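Local coordinates for mating-type switching protein swi5 (Schizosaccharomyces pombe, PDB 3VIQ), which works with its partner Sfr1 as a recombination activator in Rhp51-dependent DNA repair and is required for normal mating-type switching, at residues B[29-33]-B[34-38]. Sequence-based numbering, arbitrary orientation. Where two conformers were deposited one is given.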
loop_
_atom_site.group_PDB
_atom_site.type_symbol
_atom_site.label_atom_id
_atom_site.label_comp_id
_atom_site.label_asym_id
_atom_site.label_seq_id
_atom_site.Cartn_x
_atom_site.Cartn_y
_atom_site.Cartn_z
ATOM N N ALA B 29 -3.018 -12.739 -25.194
ATOM C CA ALA B 29 -4.133 -13.526 -25.673
ATOM C C ALA B 29 -4.686 -14.411 -24.600
ATOM O O ALA B 29 -5.838 -14.760 -24.671
ATOM C CB ALA B 29 -3.739 -14.387 -26.920
ATOM N N LYS B 30 -3.875 -14.770 -23.607
ATOM C CA LYS B 30 -4.336 -15.623 -22.508
ATOM C C LYS B 30 -5.111 -14.875 -21.421
ATOM O O LYS B 30 -5.603 -15.490 -20.486
ATOM C CB LYS B 30 -3.152 -16.357 -21.869
ATOM C CG LYS B 30 -2.606 -17.457 -22.751
ATOM C CD LYS B 30 -1.196 -17.853 -22.368
ATOM C CE LYS B 30 -0.627 -18.885 -23.364
ATOM N NZ LYS B 30 0.846 -19.099 -23.175
ATOM N N LEU B 31 -5.245 -13.561 -21.558
ATOM C CA LEU B 31 -5.852 -12.742 -20.523
ATOM C C LEU B 31 -7.288 -12.377 -20.866
ATOM O O LEU B 31 -7.596 -12.061 -22.012
ATOM C CB LEU B 31 -5.046 -11.460 -20.338
ATOM C CG LEU B 31 -3.574 -11.563 -19.940
ATOM C CD1 LEU B 31 -2.984 -10.164 -19.744
ATOM C CD2 LEU B 31 -3.394 -12.406 -18.684
ATOM N N LYS B 32 -8.158 -12.413 -19.865
ATOM C CA LYS B 32 -9.519 -11.900 -20.000
ATOM C C LYS B 32 -9.473 -10.416 -20.292
ATOM O O LYS B 32 -10.224 -9.917 -21.108
ATOM C CB LYS B 32 -10.317 -12.138 -18.709
ATOM C CG LYS B 32 -11.760 -11.635 -18.762
ATOM C CD LYS B 32 -12.643 -12.232 -17.627
ATOM C CE LYS B 32 -14.037 -11.571 -17.588
ATOM N NZ LYS B 32 -15.161 -12.543 -17.423
ATOM N N ASN B 33 -8.590 -9.710 -19.605
ATOM C CA ASN B 33 -8.428 -8.289 -19.798
ATOM C C ASN B 33 -7.017 -8.013 -20.362
ATOM O O ASN B 33 -6.024 -8.368 -19.756
ATOM C CB ASN B 33 -8.685 -7.584 -18.465
ATOM C CG ASN B 33 -8.464 -6.088 -18.539
ATOM O OD1 ASN B 33 -8.411 -5.513 -19.625
ATOM N ND2 ASN B 33 -8.311 -5.447 -17.375
ATOM N N ARG B 34 -6.936 -7.384 -21.532
ATOM C CA ARG B 34 -5.637 -7.208 -22.184
ATOM C C ARG B 34 -4.792 -6.101 -21.532
ATOM O O ARG B 34 -3.579 -6.071 -21.695
ATOM C CB ARG B 34 -5.827 -7.018 -23.688
ATOM C CG ARG B 34 -6.435 -8.278 -24.362
ATOM C CD ARG B 34 -6.642 -8.132 -25.874
ATOM N NE ARG B 34 -5.396 -7.895 -26.603
ATOM C CZ ARG B 34 -4.612 -8.849 -27.099
ATOM N NH1 ARG B 34 -4.926 -10.131 -26.941
ATOM N NH2 ARG B 34 -3.505 -8.518 -27.754
ATOM N N ASP B 35 -5.429 -5.226 -20.764
ATOM C CA ASP B 35 -4.706 -4.227 -19.984
ATOM C C ASP B 35 -4.063 -4.874 -18.741
ATOM O O ASP B 35 -4.559 -4.704 -17.635
ATOM C CB ASP B 35 -5.645 -3.092 -19.548
ATOM C CG ASP B 35 -4.892 -1.879 -18.992
ATOM O OD1 ASP B 35 -3.672 -1.967 -18.744
ATOM O OD2 ASP B 35 -5.534 -0.824 -18.803
ATOM N N ALA B 36 -2.944 -5.573 -18.943
ATOM C CA ALA B 36 -2.302 -6.347 -17.890
ATOM C C ALA B 36 -1.800 -5.469 -16.766
ATOM O O ALA B 36 -1.749 -5.897 -15.616
ATOM C CB ALA B 36 -1.136 -7.177 -18.455
ATOM N N LYS B 37 -1.385 -4.255 -17.100
ATOM C CA LYS B 37 -0.835 -3.328 -16.101
ATOM C C LYS B 37 -1.897 -2.895 -15.087
ATOM O O LYS B 37 -1.638 -2.802 -13.908
ATOM C CB LYS B 37 -0.260 -2.110 -16.819
ATOM C CG LYS B 37 0.590 -1.181 -15.993
ATOM C CD LYS B 37 1.232 -0.106 -16.914
ATOM C CE LYS B 37 2.671 0.215 -16.523
ATOM N NZ LYS B 37 3.538 -0.998 -16.562
ATOM N N GLN B 38 -3.107 -2.651 -15.560
ATOM C CA GLN B 38 -4.225 -2.316 -14.687
ATOM C C GLN B 38 -4.549 -3.512 -13.768
ATOM O O GLN B 38 -4.734 -3.336 -12.576
ATOM C CB GLN B 38 -5.429 -1.919 -15.557
ATOM C CG GLN B 38 -6.796 -1.763 -14.874
ATOM C CD GLN B 38 -7.909 -1.586 -15.917
ATOM O OE1 GLN B 38 -8.113 -2.448 -16.783
ATOM N NE2 GLN B 38 -8.610 -0.457 -15.854
HETATM O O HOH W 1 -9.588 -7.326 -23.224
#
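The loop that joins helix 3-29 to helix 36-67 is fastened to the start of the second helix by the side-chain amide of Asn-33, which reaches Asp-35 with its oxygen and Gln-38 with its nitrogen. Its CG lies anti to the backbone N (chi1 177°), a rotation that carries the amide forward along the chain. Asp-35 N donates to Asn-33 OD1 at 3.2 Å, coming from above the carbonyl plane and not along a lone pair. The other bond, from Asn-33 ND2 to Gln-38 OE1, is 3.1 Å long and fairly straight (162° at the hydrogen); the acceptor lies almost in the amide plane of Asn-33, while the two amide planes are turned 53° apart. Asparagine suits this place because one short side chain offers both an acceptor and a donor; an alanine here would probably leave Asp-35 N without this acceptor and Gln-38 OE1 without the donor that steadies its amide. Asp-35 is the N-cap: its OD1 accepts a weak bond from Gln-38 N (3.3 Å), its short carboxylate suited to a first-turn N-H. It also centres an inverse gamma turn, closed weakly from Ala-36 N to Arg-34 O. Away from these polar bonds, Leu-31 CD1 rests on Ala-36 CB at 3.7 Å, the small alanine letting the leucine branch approach the helix start. Both residues pack on Ala-29 of the Sfr1 chain, whose Glu-33 accepts from the backbone N of Lys-32 and Asn-33. The linker thus lies between helices 3-29 and 36-67 and against the Sfr1 chain.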